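Local coordinates for DUF4442 domain-containing protein (Pseudomonas aeruginosa, PDB 1YOC) that is of unknown function but adopts a hotdog fold and may hydrolyse acyl thioesters, as PaaI-type thioesterases do, at residues S4-Q8 and M21-F25; A30-Q35 and T47-R51. Residues are numbered along the deposited sequence.

In the fold
Both contacts belong to the N-terminal part of a hotdog-fold chain, and they follow one another along the sequence. Interaction 1 packs helix 2-13 against helix 15-25 through side chains that are mostly methionine. Interaction 2 then joins the loop after helix 15-25 to the end of strand 43-48 and the loop beyond it. Their centres lie 14 Å apart, yet they touch: G23 CA is 3.7 Å from A30 CB, and I22 CD1 is 4.1 Å from P34 CG. I22 and P34 thus tie the two together. M7 and P34 both pack on L72 of helix 63-81, the long helix of the fold. Interaction 2 also reaches the second subunit, through S31 and I32.

Interaction 1 of 2, residues S4-Q8 and M21-F25; sequences SQMMQ and MIGQF
Two helical segments, 4-8 and 21-25, pack side by side in nearly antiparallel fashion. Their axes approach to 11.3 Å, and their N-to-C directions differ by 153°. The nearest CA pairs are M6-M21, 8.4 Å, and M7-I22, 8.0 Å. Both backbones are helical: Q8 N bonds to S4 O at 2.9 Å, and F25 N to M21 O at 2.8 Å. Only methionine, isoleucine and phenylalanine side chains meet, and no hydrogen bond crosses between the segments.

S4 takes no part in the contact; its N bonds to D79 OD2 of helix 63-81. M6 points toward the second helix with all three chi angles m. This brings M6 CE to 3.8 Å from M21 CG and 4.1 Å from F25 CD2, over one face of the ring. M7 starts sideways, but its m, m, t rotamer carries the end inward. M7 SD lies 3.9 Å from M21 CE, and M7 CE lies 3.9 Å from I22 CD1. M21 (t, m, m) offers its CG to M6 and its CE to M7. The long, flexible thioether chains fill the wide gap between axes. Q8 points away, and its NE2 bonds to L39 O.

This is plain packing of a helical hairpin, made by helices 2-13 and 15-25. M7 also touches L72 and T76 of helix 63-81, and F36 and L39 of strand 35-40.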
ATOM      1  N   SER B   4      -4.674  13.060  14.417  1.00 15.50           N
ATOM      2  CA  SER B   4      -6.103  12.845  14.595  1.00 15.76           C
ATOM      3  C   SER B   4      -6.862  14.145  14.806  1.00 17.59           C
ATOM      4  O   SER B   4      -7.968  14.282  14.319  1.00 17.61           O
ATOM      5  CB  SER B   4      -6.389  11.863  15.745  1.00 15.41           C
ATOM      6  OG  SER B   4      -5.917  12.330  17.008  1.00 15.60           O
ATOM      7  N   GLN B   5      -6.258  15.102  15.508  1.00 18.51           N
ATOM      8  CA  GLN B   5      -6.915  16.393  15.715  1.00 19.55           C
ATOM      9  C   GLN B   5      -7.160  17.065  14.351  1.00 18.81           C
ATOM     10  O   GLN B   5      -8.227  17.643  14.128  1.00 18.25           O
ATOM     11  CB  GLN B   5      -6.056  17.284  16.645  1.00 23.12           C
ATOM     12  CG  GLN B   5      -6.005  16.769  18.088  1.00 29.04           C
ATOM     13  CD  GLN B   5      -4.885  17.393  18.935  1.00 33.63           C
ATOM     14  OE1 GLN B   5      -4.532  16.878  20.016  1.00 36.77           O
ATOM     15  NE2 GLN B   5      -4.320  18.497  18.452  1.00 36.79           N
ATOM     16  N   MET B   6      -6.194  16.974  13.433  1.00 18.56           N
ATOM     17  CA  MET B   6      -6.372  17.562  12.100  1.00 17.66           C
ATOM     18  C   MET B   6      -7.523  16.853  11.387  1.00 17.25           C
ATOM     19  O   MET B   6      -8.450  17.481  10.869  1.00 15.43           O
ATOM     20  CB  MET B   6      -5.094  17.404  11.266  1.00 19.95           C
ATOM     21  CG  MET B   6      -3.948  18.357  11.685  1.00 21.44           C
ATOM     22  SD  MET B   6      -4.409  20.061  11.287  1.00 19.18           S
ATOM     23  CE  MET B   6      -4.000  20.071   9.549  1.00 20.89           C
ATOM     24  N   MET B   7      -7.462  15.523  11.360  1.00 16.27           N
ATOM     25  CA  MET B   7      -8.518  14.790  10.673  1.00 17.15           C
ATOM     26  C   MET B   7      -9.895  15.160  11.222  1.00 18.22           C
ATOM     27  O   MET B   7     -10.834  15.406  10.462  1.00 19.50           O
ATOM     28  CB  MET B   7      -8.323  13.273  10.802  1.00 16.92           C
ATOM     29  CG  MET B   7      -7.025  12.726  10.195  1.00 16.16           C
ATOM     30  SD  MET B   7      -6.760  13.150   8.451  1.00 17.11           S
ATOM     31  CE  MET B   7      -4.976  12.526   8.286  1.00 19.50           C
ATOM     32  N   GLN B   8     -10.011  15.207  12.536  1.00 18.04           N
ATOM     33  CA  GLN B   8     -11.307  15.493  13.129  1.00 21.31           C
ATOM     34  C   GLN B   8     -11.767  16.898  12.836  1.00 22.01           C
ATOM     35  O   GLN B   8     -12.906  17.113  12.406  1.00 21.16           O
ATOM     36  CB  GLN B   8     -11.257  15.247  14.637  1.00 24.22           C
ATOM     37  CG  GLN B   8     -11.019  13.777  14.966  1.00 30.50           C
ATOM     38  CD  GLN B   8     -10.808  13.488  16.451  1.00 34.29           C
ATOM     39  OE1 GLN B   8      -9.927  14.072  17.116  1.00 35.77           O
ATOM     40  NE2 GLN B   8     -11.608  12.567  16.978  1.00 35.28           N
ATOM     41  N   MET B  21      -7.195  19.696   2.815  1.00 16.01           N
ATOM     42  CA  MET B  21      -6.289  19.634   3.941  1.00 16.07           C
ATOM     43  C   MET B  21      -5.412  18.374   3.815  1.00 15.94           C
ATOM     44  O   MET B  21      -4.179  18.428   3.946  1.00 15.14           O
ATOM     45  CB  MET B  21      -7.074  19.623   5.269  1.00 17.01           C
ATOM     46  CG  MET B  21      -6.224  19.452   6.539  1.00 17.73           C
ATOM     47  SD  MET B  21      -5.639  17.717   6.852  1.00 19.75           S
ATOM     48  CE  MET B  21      -7.274  16.853   7.224  1.00 20.00           C
ATOM     49  N   ILE B  22      -6.015  17.234   3.524  1.00 15.07           N
ATOM     50  CA  ILE B  22      -5.172  16.041   3.505  1.00 15.67           C
ATOM     51  C   ILE B  22      -4.155  16.095   2.354  1.00 14.91           C
ATOM     52  O   ILE B  22      -3.036  15.640   2.497  1.00 15.11           O
ATOM     53  CB  ILE B  22      -6.074  14.766   3.532  1.00 18.56           C
ATOM     54  CG1 ILE B  22      -5.310  13.609   4.200  1.00 21.63           C
ATOM     55  CG2 ILE B  22      -6.553  14.460   2.183  1.00 18.00           C
ATOM     56  CD1 ILE B  22      -6.160  12.393   4.531  1.00 21.60           C
ATOM     57  N   GLY B  23      -4.538  16.709   1.238  1.00 14.64           N
ATOM     58  CA  GLY B  23      -3.643  16.852   0.103  1.00 15.08           C
ATOM     59  C   GLY B  23      -2.391  17.646   0.470  1.00 14.77           C
ATOM     60  O   GLY B  23      -1.277  17.401  -0.038  1.00 14.30           O
ATOM     61  N   GLN B  24      -2.562  18.586   1.390  1.00 14.54           N
ATOM     62  CA  GLN B  24      -1.431  19.411   1.801  1.00 15.44           C
ATOM     63  C   GLN B  24      -0.657  18.835   2.985  1.00 15.04           C
ATOM     64  O   GLN B  24       0.584  18.861   3.004  1.00 15.28           O
ATOM     65  CB  GLN B  24      -1.921  20.827   2.154  1.00 16.68           C
ATOM     66  CG  GLN B  24      -0.777  21.767   2.664  1.00 19.41           C
ATOM     67  CD  GLN B  24       0.043  22.338   1.524  1.00 20.02           C
ATOM     68  OE1 GLN B  24       1.265  22.589   1.642  1.00 21.80           O
ATOM     69  NE2 GLN B  24      -0.619  22.553   0.407  1.00 21.31           N
ATOM     70  N   PHE B  25      -1.379  18.267   3.949  1.00 13.79           N
ATOM     71  CA  PHE B  25      -0.701  17.823   5.145  1.00 13.79           C
ATOM     72  C   PHE B  25      -0.345  16.348   5.353  1.00 13.90           C
ATOM     73  O   PHE B  25       0.411  16.014   6.293  1.00 13.70           O
ATOM     74  CB  PHE B  25      -1.468  18.432   6.319  1.00 14.38           C
ATOM     75  CG  PHE B  25      -1.425  19.966   6.316  1.00 16.27           C
ATOM     76  CD1 PHE B  25      -0.289  20.651   6.800  1.00 16.34           C
ATOM     77  CD2 PHE B  25      -2.494  20.715   5.820  1.00 14.13           C
ATOM     78  CE1 PHE B  25      -0.228  22.062   6.790  1.00 16.90           C
ATOM     79  CE2 PHE B  25      -2.435  22.149   5.807  1.00 17.20           C
ATOM     80  CZ  PHE B  25      -1.297  22.810   6.296  1.00 16.54           C
TER

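Interaction 2 of 2, residues A30-Q35 and T47-R51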
ATOM      1  N   ALA B  30      -4.129  11.602  -0.248  1.00 12.86           N
ATOM      2  CA  ALA B  30      -4.966  12.246  -1.268  1.00 13.70           C
ATOM      3  C   ALA B  30      -5.092  11.387  -2.522  1.00 12.82           C
ATOM      4  O   ALA B  30      -6.045  11.536  -3.286  1.00 14.63           O
ATOM      5  CB  ALA B  30      -4.373  13.660  -1.639  1.00 13.36           C
ATOM      6  N   SER B  31      -4.144  10.477  -2.736  1.00 12.45           N
ATOM      7  CA  SER B  31      -4.178   9.604  -3.909  1.00 11.54           C
ATOM      8  C   SER B  31      -5.446   8.748  -3.908  1.00 11.27           C
ATOM      9  O   SER B  31      -5.834   8.254  -4.969  1.00  9.99           O
ATOM     10  CB  SER B  31      -2.936   8.682  -4.011  1.00 11.67           C
ATOM     11  OG  SER B  31      -2.838   7.772  -2.905  1.00 13.19           O
ATOM     12  N   ILE B  32      -6.079   8.543  -2.745  1.00 10.09           N
ATOM     13  CA  ILE B  32      -7.355   7.798  -2.774  1.00  9.82           C
ATOM     14  C   ILE B  32      -8.565   8.695  -2.458  1.00 10.95           C
ATOM     15  O   ILE B  32      -9.692   8.210  -2.448  1.00 12.12           O
ATOM     16  CB  ILE B  32      -7.372   6.569  -1.820  1.00 10.06           C
ATOM     17  CG1 ILE B  32      -7.171   6.988  -0.358  1.00 11.16           C
ATOM     18  CG2 ILE B  32      -6.258   5.572  -2.220  1.00  9.99           C
ATOM     19  CD1 ILE B  32      -7.445   5.805   0.642  1.00  9.79           C
ATOM     20  N   ALA B  33      -8.339   9.994  -2.248  1.00 11.82           N
ATOM     21  CA  ALA B  33      -9.438  10.963  -1.964  1.00 12.63           C
ATOM     22  C   ALA B  33     -10.376  10.437  -0.885  1.00 11.74           C
ATOM     23  O   ALA B  33     -11.574  10.303  -1.078  1.00 12.91           O
ATOM     24  CB  ALA B  33     -10.228  11.234  -3.268  1.00 14.04           C
ATOM     25  N   PRO B  34      -9.835  10.153   0.302  1.00 12.50           N
ATOM     26  CA  PRO B  34     -10.651   9.613   1.393  1.00 12.73           C
ATOM     27  C   PRO B  34     -11.451  10.632   2.213  1.00 13.51           C
ATOM     28  O   PRO B  34     -11.231  11.849   2.109  1.00 13.81           O
ATOM     29  CB  PRO B  34      -9.593   8.922   2.254  1.00 11.07           C
ATOM     30  CG  PRO B  34      -8.432   9.977   2.203  1.00 11.62           C
ATOM     31  CD  PRO B  34      -8.485  10.538   0.780  1.00 11.35           C
ATOM     32  N   GLN B  35     -12.393  10.115   3.000  1.00 11.90           N
ATOM     33  CA  GLN B  35     -13.165  10.952   3.928  1.00 13.63           C
ATOM     34  C   GLN B  35     -13.322  10.099   5.181  1.00 12.95           C
ATOM     35  O   GLN B  35     -13.295   8.850   5.110  1.00 16.15           O
ATOM     36  CB  GLN B  35     -14.565  11.253   3.370  1.00 14.14           C
ATOM     37  CG  GLN B  35     -14.566  12.071   2.082  1.00 14.90           C
ATOM     38  CD  GLN B  35     -14.116  13.508   2.345  1.00 17.58           C
ATOM     39  OE1 GLN B  35     -14.213  14.011   3.471  1.00 18.11           O
ATOM     40  NE2 GLN B  35     -13.630  14.165   1.311  1.00 17.48           N
ATOM     41  N   THR B  47     -14.004   6.226   4.195  1.00 12.49           N
ATOM     42  CA  THR B  47     -14.566   5.764   2.932  1.00 13.94           C
ATOM     43  C   THR B  47     -13.738   6.402   1.818  1.00 13.04           C
ATOM     44  O   THR B  47     -13.094   7.406   2.053  1.00 12.00           O
ATOM     45  CB  THR B  47     -16.030   6.258   2.723  1.00 14.64           C
ATOM     46  OG1 THR B  47     -16.065   7.698   2.800  1.00 13.61           O
ATOM     47  CG2 THR B  47     -16.964   5.698   3.804  1.00 15.13           C
ATOM     48  N   PHE B  48     -13.681   5.781   0.638  1.00 12.38           N
ATOM     49  CA  PHE B  48     -13.056   6.471  -0.488  1.00 11.00           C
ATOM     50  C   PHE B  48     -13.805   5.989  -1.747  1.00 13.02           C
ATOM     51  O   PHE B  48     -14.287   4.845  -1.819  1.00 11.87           O
ATOM     52  CB  PHE B  48     -11.518   6.305  -0.567  1.00 11.10           C
ATOM     53  CG  PHE B  48     -11.039   4.931  -0.982  1.00 11.53           C
ATOM     54  CD1 PHE B  48     -10.816   4.637  -2.320  1.00 12.39           C
ATOM     55  CD2 PHE B  48     -10.713   3.973   0.001  1.00 10.61           C
ATOM     56  CE1 PHE B  48     -10.238   3.378  -2.709  1.00 11.86           C
ATOM     57  CE2 PHE B  48     -10.145   2.732  -0.349  1.00 10.12           C
ATOM     58  CZ  PHE B  48      -9.901   2.429  -1.688  1.00 10.38           C
ATOM     59  N   PRO B  49     -13.924   6.860  -2.752  1.00 12.10           N
ATOM     60  CA  PRO B  49     -14.658   6.438  -3.954  1.00 13.87           C
ATOM     61  C   PRO B  49     -13.920   5.639  -5.011  1.00 14.79           C
ATOM     62  O   PRO B  49     -12.722   5.811  -5.243  1.00 15.12           O
ATOM     63  CB  PRO B  49     -15.150   7.765  -4.532  1.00 16.19           C
ATOM     64  CG  PRO B  49     -13.936   8.672  -4.277  1.00 14.34           C
ATOM     65  CD  PRO B  49     -13.522   8.271  -2.820  1.00 13.15           C
ATOM     66  N   LYS B  50     -14.662   4.774  -5.684  1.00 15.01           N
ATOM     67  CA  LYS B  50     -14.080   4.055  -6.802  1.00 14.95           C
ATOM     68  C   LYS B  50     -14.007   5.098  -7.935  1.00 15.10           C
ATOM     69  O   LYS B  50     -14.982   5.839  -8.190  1.00 14.98           O
ATOM     70  CB  LYS B  50     -15.002   2.905  -7.232  1.00 14.09           C
ATOM     71  CG  LYS B  50     -14.553   2.226  -8.545  1.00 16.77           C
ATOM     72  CD  LYS B  50     -15.180   0.832  -8.677  1.00 19.22           C
ATOM     73  CE  LYS B  50     -14.786   0.144  -9.976  1.00 23.27           C
ATOM     74  NZ  LYS B  50     -15.694   0.468 -11.100  1.00 25.91           N
ATOM     75  N   ARG B  51     -12.865   5.185  -8.598  1.00 13.63           N
ATOM     76  CA  ARG B  51     -12.701   6.119  -9.716  1.00 14.74           C
ATOM     77  C   ARG B  51     -11.489   5.610 -10.506  1.00 14.21           C
ATOM     78  O   ARG B  51     -10.706   4.829  -9.968  1.00 13.42           O
ATOM     79  CB  ARG B  51     -12.491   7.562  -9.224  1.00 14.61           C
ATOM     80  CG  ARG B  51     -11.285   7.697  -8.312  1.00 16.26           C
ATOM     81  CD  ARG B  51     -11.023   9.165  -7.897  1.00 16.96           C
ATOM     82  NE  ARG B  51      -9.922   9.201  -6.938  1.00 17.70           N
ATOM     83  CZ  ARG B  51      -8.968  10.121  -6.920  1.00 18.65           C
ATOM     84  NH1 ARG B  51      -8.971  11.128  -7.812  1.00 21.13           N
ATOM     85  NH2 ARG B  51      -7.969   9.986  -6.064  1.00 18.75           N
TER
HETATM   86  O   HOH W   1      -6.773  12.732  -5.659  1.00 33.06           O
HETATM   87  O   HOH W   2     -10.500   7.488  -4.836  1.00 13.08           O
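Two backbone hydrogen bonds join Q35 and T47. Q35 N donates to T47 O at 3.0 Å, and T47 N donates to Q35 O at 2.9 Å. They form an antiparallel, hydrogen-bonded pair. P34 has no amide proton, but its CA lies 3.4 Å from T47 O in a CA-H...O contact. The side-chain amide of Q35 turns elsewhere, and NE2 bonds to P15 O.

Two waters link R51 to carbonyls of both segments. One donates to A30 O at 2.8 Å and accepts from R51 NH2 at 3.0 Å. The other donates to I32 O at 2.6 Å and to P49 O at 2.8 Å, and accepts from R51 NE at 2.8 Å. A30 O also takes the amide of A33, N to O 3.0 Å.

In the hotdog fold an antiparallel sheet wraps a long helix, here 63-81. The Q35-T47 pair lies where strand 35-40, outermost within this chain, begins beside 43-48. I32 CD1 sits over the F48 ring, 4.2 Å from its centroid, in a CH-pi contact. These side chains touch A65 and A69 of that helix. A33 CB lies over the R51 guanidinium, 3.8 Å from NH2. S31 OG bonds to Y28 O of its own chain and to Y28 OH of the second subunit.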